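Local coordinates for DUF3829 domain-containing protein (Bacteroides thetaiotaomicron, PDB 3RH3) that is of unknown function but is probably a lipoprotein anchored to a membrane of the bacterial cell envelope, at residues A[196-209]-A[222-236]. Sequence-based numbering, arbitrary orientation.
Sequences MAELEKELKAAEKI and FQSFLSTVKSFMNDM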
loop_
_atom_site.group_PDB
_atom_site.type_symbol
_atom_site.label_atom_id
_atom_site.label_comp_id
_atom_site.label_asym_id
_atom_site.label_seq_id
_atom_site.Cartn_x
_atom_site.Cartn_y
_atom_site.Cartn_z
HETATM N N MSE A 196 -10.778 -8.046 0.101
HETATM C CA MSE A 196 -12.056 -7.547 -0.408
HETATM C C MSE A 196 -13.178 -7.866 0.587
HETATM O O MSE A 196 -14.022 -7.006 0.829
HETATM C CB MSE A 196 -12.353 -8.109 -1.783
HETATM C CG MSE A 196 -11.423 -7.525 -2.836
HETATM SE SE MSE A 196 -12.064 -5.786 -3.492
HETATM C CE MSE A 196 -13.558 -6.478 -4.533
ATOM N N ALA A 197 -13.118 -9.058 1.238
ATOM C CA ALA A 197 -14.073 -9.461 2.266
ATOM C C ALA A 197 -13.930 -8.534 3.486
ATOM O O ALA A 197 -14.930 -8.119 4.068
ATOM C CB ALA A 197 -13.843 -10.914 2.651
ATOM N N GLU A 198 -12.684 -8.196 3.854
ATOM C CA GLU A 198 -12.368 -7.252 4.947
ATOM C C GLU A 198 -12.987 -5.870 4.608
ATOM O O GLU A 198 -13.733 -5.305 5.414
ATOM C CB GLU A 198 -10.837 -7.168 5.166
ATOM C CG GLU A 198 -10.394 -6.188 6.242
ATOM C CD GLU A 198 -8.896 -6.051 6.461
ATOM O OE1 GLU A 198 -8.236 -7.085 6.717
ATOM O OE2 GLU A 198 -8.392 -4.904 6.426
ATOM N N LEU A 199 -12.749 -5.392 3.398
ATOM C CA LEU A 199 -13.297 -4.126 2.887
ATOM C C LEU A 199 -14.842 -4.109 2.883
ATOM O O LEU A 199 -15.433 -3.080 3.239
ATOM C CB LEU A 199 -12.766 -3.829 1.473
ATOM C CG LEU A 199 -13.158 -2.447 0.854
ATOM C CD1 LEU A 199 -12.841 -1.308 1.818
ATOM C CD2 LEU A 199 -12.447 -2.226 -0.461
ATOM N N GLU A 200 -15.483 -5.244 2.487
ATOM C CA GLU A 200 -16.942 -5.364 2.438
ATOM C C GLU A 200 -17.513 -5.265 3.861
ATOM O O GLU A 200 -18.552 -4.649 4.061
ATOM C CB GLU A 200 -17.360 -6.686 1.749
ATOM C CG GLU A 200 -18.826 -7.088 1.879
ATOM C CD GLU A 200 -19.787 -6.550 0.836
ATOM O OE1 GLU A 200 -19.543 -5.443 0.304
ATOM O OE2 GLU A 200 -20.807 -7.226 0.576
ATOM N N LYS A 201 -16.834 -5.869 4.825
ATOM C CA LYS A 201 -17.232 -5.863 6.229
ATOM C C LYS A 201 -17.111 -4.428 6.787
ATOM O O LYS A 201 -18.012 -3.968 7.483
ATOM C CB LYS A 201 -16.340 -6.851 7.018
ATOM C CG LYS A 201 -16.936 -7.385 8.300
ATOM C CD LYS A 201 -15.979 -8.363 8.989
ATOM N N GLU A 202 -16.031 -3.720 6.446
ATOM C CA GLU A 202 -15.792 -2.328 6.875
ATOM C C GLU A 202 -16.839 -1.393 6.253
ATOM O O GLU A 202 -17.333 -0.478 6.911
ATOM C CB GLU A 202 -14.383 -1.855 6.474
ATOM C CG GLU A 202 -13.237 -2.520 7.214
ATOM C CD GLU A 202 -11.863 -2.355 6.587
ATOM O OE1 GLU A 202 -11.729 -1.584 5.609
ATOM O OE2 GLU A 202 -10.909 -2.988 7.090
ATOM N N LEU A 203 -17.196 -1.653 5.005
ATOM C CA LEU A 203 -18.157 -0.833 4.277
ATOM C C LEU A 203 -19.570 -0.931 4.879
ATOM O O LEU A 203 -20.218 0.096 5.038
ATOM C CB LEU A 203 -18.164 -1.233 2.799
ATOM C CG LEU A 203 -18.980 -0.373 1.844
ATOM C CD1 LEU A 203 -18.451 1.051 1.802
ATOM C CD2 LEU A 203 -18.972 -0.982 0.452
ATOM N N LYS A 204 -20.032 -2.146 5.204
ATOM C CA LYS A 204 -21.356 -2.385 5.793
ATOM C C LYS A 204 -21.441 -1.783 7.188
ATOM O O LYS A 204 -22.501 -1.282 7.572
ATOM C CB LYS A 204 -21.683 -3.886 5.814
ATOM C CG LYS A 204 -21.925 -4.417 4.406
ATOM C CD LYS A 204 -22.502 -5.823 4.378
ATOM C CE LYS A 204 -23.002 -6.179 2.994
ATOM N NZ LYS A 204 -24.156 -5.332 2.568
ATOM N N ALA A 205 -20.319 -1.804 7.936
ATOM C CA ALA A 205 -20.247 -1.202 9.265
ATOM C C ALA A 205 -20.302 0.319 9.135
ATOM O O ALA A 205 -21.086 0.955 9.839
ATOM C CB ALA A 205 -18.985 -1.637 9.981
ATOM N N ALA A 206 -19.554 0.888 8.165
ATOM C CA ALA A 206 -19.555 2.335 7.909
ATOM C C ALA A 206 -20.948 2.846 7.533
ATOM O O ALA A 206 -21.344 3.907 8.022
ATOM C CB ALA A 206 -18.567 2.691 6.823
ATOM N N GLU A 207 -21.705 2.078 6.714
ATOM C CA GLU A 207 -23.074 2.428 6.310
ATOM C C GLU A 207 -24.042 2.488 7.509
ATOM O O GLU A 207 -25.086 3.129 7.410
ATOM C CB GLU A 207 -23.622 1.419 5.291
ATOM C CG GLU A 207 -23.067 1.553 3.885
ATOM C CD GLU A 207 -23.307 0.345 2.997
ATOM O OE1 GLU A 207 -23.947 -0.628 3.458
ATOM O OE2 GLU A 207 -22.828 0.362 1.842
ATOM N N LYS A 208 -23.699 1.819 8.628
ATOM C CA LYS A 208 -24.516 1.781 9.839
ATOM C C LYS A 208 -24.130 2.872 10.840
ATOM O O LYS A 208 -24.810 2.987 11.868
ATOM C CB LYS A 208 -24.397 0.402 10.519
ATOM C CG LYS A 208 -25.215 -0.702 9.849
ATOM C CD LYS A 208 -24.626 -2.106 10.098
ATOM C CE LYS A 208 -24.675 -2.579 11.535
ATOM N NZ LYS A 208 -23.627 -3.595 11.823
ATOM N N ILE A 209 -23.048 3.659 10.567
ATOM C CA ILE A 209 -22.591 4.741 11.462
ATOM C C ILE A 209 -23.719 5.775 11.580
ATOM O O ILE A 209 -24.224 6.235 10.547
ATOM C CB ILE A 209 -21.243 5.400 11.052
ATOM C CG1 ILE A 209 -20.078 4.391 11.121
ATOM C CG2 ILE A 209 -20.938 6.604 11.942
ATOM C CD1 ILE A 209 -18.780 4.902 10.531
ATOM N N PHE A 222 -18.875 11.994 3.112
ATOM C CA PHE A 222 -18.670 10.644 3.650
ATOM C C PHE A 222 -19.435 9.629 2.767
ATOM O O PHE A 222 -18.880 8.599 2.398
ATOM C CB PHE A 222 -19.104 10.536 5.123
ATOM C CG PHE A 222 -18.994 9.139 5.701
ATOM C CD1 PHE A 222 -17.759 8.514 5.826
ATOM C CD2 PHE A 222 -20.123 8.457 6.134
ATOM C CE1 PHE A 222 -17.658 7.226 6.347
ATOM C CE2 PHE A 222 -20.014 7.193 6.698
ATOM C CZ PHE A 222 -18.787 6.579 6.783
ATOM N N GLN A 223 -20.686 9.954 2.402
ATOM C CA GLN A 223 -21.518 9.114 1.527
ATOM C C GLN A 223 -20.846 8.951 0.159
ATOM O O GLN A 223 -20.853 7.846 -0.354
ATOM C CB GLN A 223 -22.917 9.695 1.362
ATOM C CG GLN A 223 -23.826 9.583 2.581
ATOM C CD GLN A 223 -25.131 10.355 2.381
ATOM O OE1 GLN A 223 -25.211 11.442 1.755
ATOM N NE2 GLN A 223 -26.196 9.814 2.944
ATOM N N SER A 224 -20.200 10.020 -0.383
ATOM C CA SER A 224 -19.466 9.946 -1.660
ATOM C C SER A 224 -18.289 9.005 -1.531
ATOM O O SER A 224 -18.036 8.230 -2.448
ATOM C CB SER A 224 -18.983 11.319 -2.108
ATOM O OG SER A 224 -20.080 12.125 -2.490
ATOM N N PHE A 225 -17.605 9.026 -0.361
ATOM C CA PHE A 225 -16.499 8.107 -0.071
ATOM C C PHE A 225 -16.987 6.670 -0.155
ATOM O O PHE A 225 -16.341 5.853 -0.805
ATOM C CB PHE A 225 -15.848 8.384 1.310
ATOM C CG PHE A 225 -14.670 7.481 1.628
ATOM C CD1 PHE A 225 -14.865 6.229 2.210
ATOM C CD2 PHE A 225 -13.367 7.895 1.372
ATOM C CE1 PHE A 225 -13.784 5.391 2.479
ATOM C CE2 PHE A 225 -12.287 7.060 1.651
ATOM C CZ PHE A 225 -12.506 5.801 2.182
ATOM N N LEU A 226 -18.125 6.362 0.491
ATOM C CA LEU A 226 -18.718 5.003 0.484
ATOM C C LEU A 226 -19.033 4.540 -0.937
ATOM O O LEU A 226 -18.708 3.409 -1.299
ATOM C CB LEU A 226 -19.988 4.935 1.375
ATOM C CG LEU A 226 -19.787 5.275 2.843
ATOM C CD1 LEU A 226 -21.081 5.179 3.622
ATOM C CD2 LEU A 226 -18.769 4.374 3.476
ATOM N N SER A 227 -19.626 5.422 -1.750
ATOM C CA SER A 227 -19.961 5.172 -3.151
ATOM C C SER A 227 -18.682 4.861 -3.981
ATOM O O SER A 227 -18.709 3.948 -4.801
ATOM C CB SER A 227 -20.712 6.374 -3.724
ATOM O OG SER A 227 -20.721 6.376 -5.143
ATOM N N THR A 228 -17.579 5.599 -3.737
ATOM C CA THR A 228 -16.265 5.420 -4.391
ATOM C C THR A 228 -15.649 4.087 -3.989
ATOM O O THR A 228 -14.953 3.473 -4.793
ATOM C CB THR A 228 -15.323 6.585 -4.011
ATOM O OG1 THR A 228 -16.003 7.817 -4.248
ATOM C CG2 THR A 228 -14.003 6.569 -4.784
ATOM N N VAL A 229 -15.872 3.646 -2.751
ATOM C CA VAL A 229 -15.361 2.348 -2.301
ATOM C C VAL A 229 -16.080 1.233 -3.104
ATOM O O VAL A 229 -15.407 0.347 -3.653
ATOM C CB VAL A 229 -15.495 2.153 -0.774
ATOM C CG1 VAL A 229 -15.283 0.689 -0.385
ATOM C CG2 VAL A 229 -14.519 3.050 -0.019
ATOM N N LYS A 230 -17.428 1.304 -3.214
ATOM C CA LYS A 230 -18.210 0.303 -3.980
ATOM C C LYS A 230 -17.765 0.298 -5.442
ATOM O O LYS A 230 -17.640 -0.762 -6.013
ATOM C CB LYS A 230 -19.725 0.543 -3.897
ATOM C CG LYS A 230 -20.294 0.539 -2.490
ATOM C CD LYS A 230 -21.651 1.241 -2.398
ATOM C CE LYS A 230 -21.873 1.790 -1.010
ATOM N NZ LYS A 230 -22.994 2.762 -0.952
ATOM N N SER A 231 -17.460 1.478 -6.025
ATOM C CA SER A 231 -16.990 1.575 -7.415
ATOM C C SER A 231 -15.652 0.917 -7.556
ATOM O O SER A 231 -15.421 0.202 -8.521
ATOM C CB SER A 231 -16.899 3.030 -7.860
ATOM O OG SER A 231 -18.217 3.447 -8.133
ATOM N N PHE A 232 -14.772 1.149 -6.579
ATOM C CA PHE A 232 -13.436 0.554 -6.542
ATOM C C PHE A 232 -13.569 -0.949 -6.506
ATOM O O PHE A 232 -12.893 -1.664 -7.242
ATOM C CB PHE A 232 -12.591 1.070 -5.341
ATOM C CG PHE A 232 -11.364 0.222 -5.154
ATOM C CD1 PHE A 232 -10.270 0.354 -6.006
ATOM C CD2 PHE A 232 -11.351 -0.816 -4.218
ATOM C CE1 PHE A 232 -9.158 -0.494 -5.882
ATOM C CE2 PHE A 232 -10.243 -1.671 -4.108
ATOM C CZ PHE A 232 -9.159 -1.507 -4.947
HETATM N N MSE A 233 -14.434 -1.420 -5.645
HETATM C CA MSE A 233 -14.699 -2.845 -5.459
HETATM C C MSE A 233 -15.230 -3.537 -6.738
HETATM O O MSE A 233 -14.817 -4.665 -7.022
HETATM C CB MSE A 233 -15.675 -3.051 -4.290
HETATM C CG MSE A 233 -14.961 -2.899 -2.951
HETATM SE SE MSE A 233 -16.142 -3.149 -1.443
HETATM C CE MSE A 233 -15.905 -4.933 -1.160
ATOM N N ASN A 234 -16.082 -2.842 -7.518
ATOM C CA ASN A 234 -16.599 -3.356 -8.776
ATOM C C ASN A 234 -15.474 -3.441 -9.807
ATOM O O ASN A 234 -15.364 -4.447 -10.520
ATOM C CB ASN A 234 -17.752 -2.471 -9.297
ATOM C CG ASN A 234 -19.011 -2.574 -8.459
ATOM O OD1 ASN A 234 -19.286 -3.580 -7.807
ATOM N ND2 ASN A 234 -19.816 -1.538 -8.472
ATOM N N ASP A 235 -14.633 -2.396 -9.859
ATOM C CA ASP A 235 -13.502 -2.319 -10.782
ATOM C C ASP A 235 -12.444 -3.374 -10.410
ATOM O O ASP A 235 -11.930 -4.049 -11.296
ATOM C CB ASP A 235 -12.891 -0.904 -10.775
ATOM C CG ASP A 235 -13.778 0.214 -11.313
ATOM O OD1 ASP A 235 -14.967 -0.063 -11.656
ATOM O OD2 ASP A 235 -13.283 1.361 -11.427
HETATM N N MSE A 236 -12.157 -3.550 -9.112
HETATM C CA MSE A 236 -11.156 -4.517 -8.654
HETATM C C MSE A 236 -11.681 -5.942 -8.865
HETATM O O MSE A 236 -10.906 -6.772 -9.323
HETATM C CB MSE A 236 -10.702 -4.260 -7.201
HETATM C CG MSE A 236 -9.627 -5.238 -6.708
HETATM SE SE MSE A 236 -8.066 -5.420 -7.929
HETATM C CE MSE A 236 -7.098 -3.739 -7.413
#
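Helix 196-207 runs antiparallel to helix 222-236 at 156° between their directions, the short axes approaching to 11.0 Å, with Leu203 facing Leu226 and Met196 facing Met233. Selenomethionine Met233 inserts as a knob among Met196, Leu199, Glu200 and Leu203. Its CG stands anti to its own carbonyl carbon and the chain then runs extended, carrying Met233 SE alongside Leu199 CG at 3.8 Å; the bend beyond (chi3 92°) lays Met233 CE against the backbone of the other helix, 3.4 Å from Met196 O. Selenomethionine Met196 slides past it in the reverse sense and, folded at both outer torsions, sets Met196 CE 3.3 Å from Met233 O, while its SE lies against Met236 CG. Leu199 divides its branches: CD1 meets Val229 CG1 tip to tip, and CD2 packs on Met233 CG (3.6 Å) and approaches the edge of the Phe232 ring. An alanine at Leu199 would remove both branches, is likely to open a gap beside Val229, and would probably leave the Met233 side chain freer to turn.

The two segments form an antiparallel helical hairpin with knobs-into-holes packing, within the all-alpha C-terminal domain of this DUF3829-like protein. Leu203 is the reciprocal knob, held by Leu226, Val229, Lys230 and Met233; Leu203 CD1 touches Leu226 CD2 at 3.7 Å and Leu203 CD2 rests on Lys230 CG at 3.6 Å. Toward the connecting loop, Ala206 CB touches both Leu226 CD2 and Phe222 CZ, and Ala206 O lies at the edge of the Phe222 ring, near its plane. Ala206 also touches Met170 of helix 161-181, and Val229 and Phe232 touch Leu261. On the exposed flank, extended Glu207 and Lys230 make a long salt bridge, Glu207 OE2 to Lys230 NZ 3.7 Å.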